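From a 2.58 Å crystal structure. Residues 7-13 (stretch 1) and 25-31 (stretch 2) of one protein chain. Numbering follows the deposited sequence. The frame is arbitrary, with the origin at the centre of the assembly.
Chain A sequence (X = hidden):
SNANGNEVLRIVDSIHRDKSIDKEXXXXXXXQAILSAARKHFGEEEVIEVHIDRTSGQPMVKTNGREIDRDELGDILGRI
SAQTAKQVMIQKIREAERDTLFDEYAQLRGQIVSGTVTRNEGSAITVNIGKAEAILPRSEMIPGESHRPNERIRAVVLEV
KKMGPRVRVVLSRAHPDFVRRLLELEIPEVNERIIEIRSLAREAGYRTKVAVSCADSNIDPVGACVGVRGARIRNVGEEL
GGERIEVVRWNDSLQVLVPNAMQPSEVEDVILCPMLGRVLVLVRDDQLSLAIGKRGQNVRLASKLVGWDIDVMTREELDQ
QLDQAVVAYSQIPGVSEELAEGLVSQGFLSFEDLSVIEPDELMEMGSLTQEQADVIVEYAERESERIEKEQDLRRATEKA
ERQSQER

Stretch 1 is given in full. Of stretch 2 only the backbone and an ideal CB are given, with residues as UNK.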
# COMPACT_ATOMS: atom_id res chain seq x y z
N GLU A 7 41.02 -17.00 -21.55
CA GLU A 7 41.11 -17.28 -20.12
C GLU A 7 39.86 -16.77 -19.41
O GLU A 7 39.45 -17.32 -18.39
CB GLU A 7 42.36 -16.62 -19.53
CG GLU A 7 42.67 -17.04 -18.10
CD GLU A 7 43.82 -16.26 -17.50
OE1 GLU A 7 44.01 -15.08 -17.88
OE2 GLU A 7 44.55 -16.82 -16.66
N VAL A 8 39.25 -15.73 -19.97
CA VAL A 8 38.02 -15.17 -19.44
C VAL A 8 36.84 -16.10 -19.72
O VAL A 8 35.95 -16.26 -18.88
CB VAL A 8 37.73 -13.78 -20.04
CG1 VAL A 8 36.51 -13.15 -19.37
CG2 VAL A 8 38.94 -12.88 -19.91
N LEU A 9 36.86 -16.73 -20.89
CA LEU A 9 35.79 -17.65 -21.28
C LEU A 9 35.74 -18.87 -20.37
O LEU A 9 34.67 -19.44 -20.14
CB LEU A 9 35.98 -18.10 -22.73
CG LEU A 9 35.80 -17.03 -23.81
CD1 LEU A 9 35.80 -17.67 -25.19
CD2 LEU A 9 34.53 -16.24 -23.58
N ARG A 10 36.90 -19.27 -19.84
CA ARG A 10 36.98 -20.39 -18.92
C ARG A 10 36.27 -20.05 -17.61
O ARG A 10 35.66 -20.92 -16.98
CB ARG A 10 38.43 -20.77 -18.65
CG ARG A 10 39.27 -20.97 -19.91
CD ARG A 10 40.74 -21.13 -19.57
NE ARG A 10 41.57 -21.20 -20.76
CZ ARG A 10 41.89 -22.33 -21.38
NH1 ARG A 10 41.45 -23.49 -20.92
NH2 ARG A 10 42.66 -22.30 -22.47
N ILE A 11 36.37 -18.79 -17.20
CA ILE A 11 35.80 -18.34 -15.94
C ILE A 11 34.29 -18.15 -16.03
O ILE A 11 33.55 -18.60 -15.15
CB ILE A 11 36.44 -17.01 -15.49
CG1 ILE A 11 37.96 -17.15 -15.41
CG2 ILE A 11 35.87 -16.57 -14.15
CD1 ILE A 11 38.67 -15.89 -14.97
N VAL A 12 33.83 -17.49 -17.08
CA VAL A 12 32.41 -17.18 -17.23
C VAL A 12 31.57 -18.45 -17.40
O VAL A 12 30.40 -18.48 -17.04
CB VAL A 12 32.15 -16.24 -18.42
CG1 VAL A 12 32.84 -14.90 -18.20
CG2 VAL A 12 32.60 -16.87 -19.73
N ASP A 13 32.18 -19.50 -17.94
CA ASP A 13 31.51 -20.78 -18.09
C ASP A 13 31.53 -21.55 -16.77
O ASP A 13 30.58 -22.27 -16.44
CB ASP A 13 32.16 -21.61 -19.19
CG ASP A 13 31.44 -22.93 -19.43
OD1 ASP A 13 30.45 -22.94 -20.19
OD2 ASP A 13 31.87 -23.95 -18.85
N UNK A 25 25.10 -11.90 -17.25
CA UNK A 25 25.27 -11.34 -15.92
C UNK A 25 26.71 -11.52 -15.46
O UNK A 25 27.30 -10.62 -14.86
CB UNK A 25 24.30 -11.99 -14.93
N UNK A 26 27.27 -12.69 -15.75
CA UNK A 26 28.64 -13.01 -15.37
C UNK A 26 29.64 -12.10 -16.09
O UNK A 26 30.58 -11.61 -15.48
CB UNK A 26 28.94 -14.48 -15.68
N UNK A 27 29.42 -11.89 -17.39
CA UNK A 27 30.27 -11.00 -18.17
C UNK A 27 30.30 -9.60 -17.57
O UNK A 27 31.37 -9.00 -17.44
CB UNK A 27 29.79 -10.94 -19.62
N UNK A 28 29.13 -9.09 -17.21
CA UNK A 28 29.03 -7.78 -16.57
C UNK A 28 29.78 -7.75 -15.25
O UNK A 28 30.40 -6.74 -14.90
CB UNK A 28 27.56 -7.41 -16.34
N UNK A 29 29.72 -8.85 -14.52
CA UNK A 29 30.41 -8.97 -13.24
C UNK A 29 31.92 -8.95 -13.41
O UNK A 29 32.62 -8.26 -12.67
CB UNK A 29 29.98 -10.26 -12.53
N UNK A 30 32.41 -9.73 -14.37
CA UNK A 30 33.84 -9.80 -14.65
C UNK A 30 34.36 -8.44 -15.13
O UNK A 30 35.46 -8.03 -14.77
CB UNK A 30 34.13 -10.88 -15.69
N UNK A 31 33.56 -7.76 -15.93
CA UNK A 31 33.91 -6.42 -16.41
C UNK A 31 34.11 -5.46 -15.25
O UNK A 31 35.09 -4.72 -15.20
CB UNK A 31 32.83 -5.89 -17.35

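Both stretches are helical, and their axes approach to 9.9 Å with 125° between their N-to-C directions, so contact should be confined to a short patch. Stretch 1 offers that patch an apolar surface made by Val-8, Leu-9 and Val-12, with no side-chain donor or acceptor among them. The closest pair of CA atoms joins Val-12 to position 26.

At position 25 the ideal CB finds nothing of stretch 1 within 5.5 Å. Stretch 1 sets no requirement here, and many helix-compatible residues would do. The deposited residue is Ile-25, whose side chain is out of reach of stretch 1.

Position 26 points its CA-to-CB bond toward stretch 1, and its ideal CB lies 4.5 Å from Val-12 O. With the backbones so near, a small or medium apolar residue such as alanine, valine or perhaps isoleucine suits. It is Val-26, chi1 t; its CG1 packs 3.7 Å from Val-12 CA and 3.8 Å from Val-12 CG1, so it meets backbone and side chain alike.

Position 27 has its CB directed sideways, with the ideal CB 5.2 Å from Val-12 CG1. A short side chain would gain little; a longer apolar one, such as leucine, methionine or an aromatic, could reach Val-12 and the end of Leu-9. Phe-27 (chi1 -85°, m) does so. Val-12 CG1 sits over one ring face, 4.2 Å from the centroid and 14° off the normal, a CH-pi contact. Leu-9 CD2 lies at the ring edge, near its plane, 4.2 Å from Phe-27 CZ, while Val-12 CG2 approaches Phe-27 CZ to 3.9 Å.

Position 28 is out of reach, so polar or charged residues are as acceptable as others. Glu-28 makes no contact with stretch 1.

Position 29 is likewise unconstrained by stretch 1; its phi/psi of -67/-46 is ordinary helix and does not single out glycine. The residue is Gly-29, whose N donates to Ile-25 O (3.0 Å), continuing the helix.

Position 30 points toward stretch 1, its ideal CB 4.9 Å from both Val-12 CG1 and Val-8 CG1. A branched aliphatic residue could address both methyls; leucine is also conceivable. Val-30, chi1 t, places CG1 4.1 Å from Val-8 CG1 and CG2 4.1 Å from Val-12 CG1, one branch to each.

Position 31 again has nothing within 5.5 Å of its ideal CB, leaving polar choices open. Glu-31 makes no contact with stretch 1, and its OE2 is hydrogen-bonded elsewhere in the structure.

Stretch 2 (25-31) IVFEGVE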
# COMPACT_ATOMS: atom_id res chain seq x y z
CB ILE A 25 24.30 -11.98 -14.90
CG1 ILE A 25 22.85 -11.69 -15.28
CG2 ILE A 25 24.59 -11.48 -13.50
CD1 ILE A 25 21.84 -12.20 -14.28
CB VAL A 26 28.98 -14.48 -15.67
CG1 VAL A 26 30.40 -14.80 -15.23
CG2 VAL A 26 27.98 -15.40 -14.99
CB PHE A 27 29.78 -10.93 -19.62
CG PHE A 27 30.31 -12.03 -20.50
CD1 PHE A 27 31.63 -12.02 -20.93
CD2 PHE A 27 29.49 -13.07 -20.90
CE1 PHE A 27 32.12 -13.03 -21.73
CE2 PHE A 27 29.97 -14.08 -21.71
CZ PHE A 27 31.29 -14.06 -22.13
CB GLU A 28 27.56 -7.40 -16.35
CG GLU A 28 26.81 -7.05 -17.63
CD GLU A 28 25.34 -6.75 -17.37
OE1 GLU A 28 24.74 -7.40 -16.49
OE2 GLU A 28 24.80 -5.85 -18.04
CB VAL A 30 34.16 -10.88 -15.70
CG1 VAL A 30 35.64 -10.89 -16.03
CG2 VAL A 30 33.72 -12.25 -15.20
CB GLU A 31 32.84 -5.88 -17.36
CG GLU A 31 32.86 -6.50 -18.75
CD GLU A 31 31.77 -5.95 -19.65
OE1 GLU A 31 30.92 -5.19 -19.15
OE2 GLU A 31 31.77 -6.28 -20.85
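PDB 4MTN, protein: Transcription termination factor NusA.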